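Local coordinates for long form salivary protein D7L (Phlebotomus duboscqi, PDB 6MT7) that binds and sequesters cysteinyl leukotrienes and a thromboxane A2 analogue, countering the host's response to the blood-feeding sand fly and inhibiting platelet aggregation, at residues S62-V65 with D66-M69. Residues are numbered along the deposited sequence; the frame is centred on the assembly and turned at random.
Sequences SLRV and DRIM
The carbonyl of Arg64 starts the first turn of helix 65-74: its O accepts a hydrogen bond from Ile68 N at 2.9 Å, almost in line with the C=O bond (C=O...N 162°), and a weak, strongly bent one from Arg67 N. One residue on, Met69 N reaches Val65 O over 3.0 Å with a nearly straight N-H. Arg64 occupies the N-cap position and is also the centre of an inverse gamma turn, closed by a weak bond from Val65 N to Leu63 O, through which the chain passes, with Arg64 as the single linking residue, from strand 62-63 into the helix. That strand pairs with the antiparallel strand 56-57 in a two-stranded hairpin of this odorant-binding-protein-like domain. On the buried side of the turn, Ile68 carries CG1 beside its own backbone N (chi1 -67°), which runs the extended branch back alongside the Arg64 carbonyl; CG1 lies 3.4 Å from Arg64 O, and CD1 ends 4.1 Å from Leu63 CB. Both of these side chains also rest on Trp50, a residue of the detergent pocket, and on Ile86. Elsewhere round the turn, the selenomethionine Met69 bends at its last torsion (chi3 -57°), folding CE back against Val65, 3.6 Å from its CG1 and also close to its carbonyl O. Asp66 turns OD1 back to 3.8 Å from Arg64 CB, a packing contact that does not reach the guanidinium, while its OD2 lies 3.6 Å from Arg67 NE but off the plane of that guanidinium, a salt bridge resting on charge alone. Arg67 NH1 has its stronger partner in Glu70, with which it forms a salt bridge.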
loop_
_atom_site.group_PDB
_atom_site.type_symbol
_atom_site.label_atom_id
_atom_site.label_comp_id
_atom_site.label_asym_id
_atom_site.label_seq_id
_atom_site.Cartn_x
_atom_site.Cartn_y
_atom_site.Cartn_z
ATOM N N SER A 62 -8.546 4.325 14.468
ATOM C CA SER A 62 -7.487 5.209 14.935
ATOM C C SER A 62 -6.212 4.941 14.154
ATOM O O SER A 62 -6.000 3.844 13.642
ATOM C CB SER A 62 -7.208 5.005 16.426
ATOM O OG SER A 62 -8.408 5.108 17.166
ATOM N N LEU A 63 -5.364 5.957 14.069
ATOM C CA LEU A 63 -4.048 5.753 13.486
ATOM C C LEU A 63 -3.176 4.918 14.414
ATOM O O LEU A 63 -3.280 4.993 15.644
ATOM C CB LEU A 63 -3.371 7.091 13.213
ATOM C CG LEU A 63 -4.062 7.893 12.117
ATOM C CD1 LEU A 63 -3.411 9.238 12.056
ATOM C CD2 LEU A 63 -3.964 7.170 10.774
ATOM N N ARG A 64 -2.314 4.105 13.802
ATOM C CA ARG A 64 -1.335 3.280 14.513
ATOM C C ARG A 64 -0.147 4.165 14.867
ATOM O O ARG A 64 0.920 4.119 14.251
ATOM C CB ARG A 64 -0.920 2.088 13.664
ATOM C CG ARG A 64 -2.074 1.151 13.321
ATOM C CD ARG A 64 -1.547 -0.191 12.815
ATOM N NE ARG A 64 -2.637 -1.067 12.387
ATOM C CZ ARG A 64 -3.352 -1.826 13.208
ATOM N NH1 ARG A 64 -3.094 -1.816 14.509
ATOM N NH2 ARG A 64 -4.332 -2.594 12.728
ATOM N N VAL A 65 -0.358 4.997 15.887
ATOM C CA VAL A 65 0.656 5.958 16.304
ATOM C C VAL A 65 1.944 5.247 16.707
ATOM O O VAL A 65 3.046 5.735 16.432
ATOM C CB VAL A 65 0.089 6.840 17.433
ATOM C CG1 VAL A 65 1.173 7.680 18.083
ATOM C CG2 VAL A 65 -0.998 7.743 16.855
ATOM N N ASP A 66 1.830 4.066 17.332
ATOM C CA ASP A 66 3.035 3.319 17.678
ATOM C C ASP A 66 3.865 3.012 16.436
ATOM O O ASP A 66 5.095 3.146 16.450
ATOM C CB ASP A 66 2.675 2.032 18.431
ATOM C CG ASP A 66 1.812 1.074 17.606
ATOM O OD1 ASP A 66 0.849 1.530 16.958
ATOM O OD2 ASP A 66 2.091 -0.145 17.631
ATOM N N ARG A 67 3.208 2.626 15.343
ATOM C CA ARG A 67 3.943 2.247 14.143
ATOM C C ARG A 67 4.429 3.464 13.369
ATOM O O ARG A 67 5.437 3.378 12.652
ATOM C CB ARG A 67 3.066 1.363 13.245
ATOM C CG ARG A 67 2.625 0.037 13.910
ATOM C CD ARG A 67 3.809 -0.751 14.457
ATOM N NE ARG A 67 3.397 -2.078 14.915
ATOM C CZ ARG A 67 4.235 -3.072 15.192
ATOM N NH1 ARG A 67 5.541 -2.908 15.068
ATOM N NH2 ARG A 67 3.753 -4.242 15.599
ATOM N N ILE A 68 3.716 4.586 13.476
ATOM C CA ILE A 68 4.186 5.837 12.887
ATOM C C ILE A 68 5.484 6.268 13.557
ATOM O O ILE A 68 6.461 6.631 12.889
ATOM C CB ILE A 68 3.100 6.925 13.001
ATOM C CG1 ILE A 68 1.891 6.575 12.133
ATOM C CG2 ILE A 68 3.664 8.292 12.596
ATOM C CD1 ILE A 68 0.648 7.424 12.429
HETATM N N MSE A 69 5.520 6.199 14.885
HETATM C CA MSE A 69 6.711 6.552 15.640
HETATM C C MSE A 69 7.857 5.602 15.300
HETATM O O MSE A 69 9.014 6.017 15.172
HETATM C CB MSE A 69 6.382 6.527 17.131
HETATM C CG MSE A 69 5.620 7.777 17.490
HETATM SE SE MSE A 69 5.180 7.887 19.371
HETATM C CE MSE A 69 4.205 6.231 19.473
#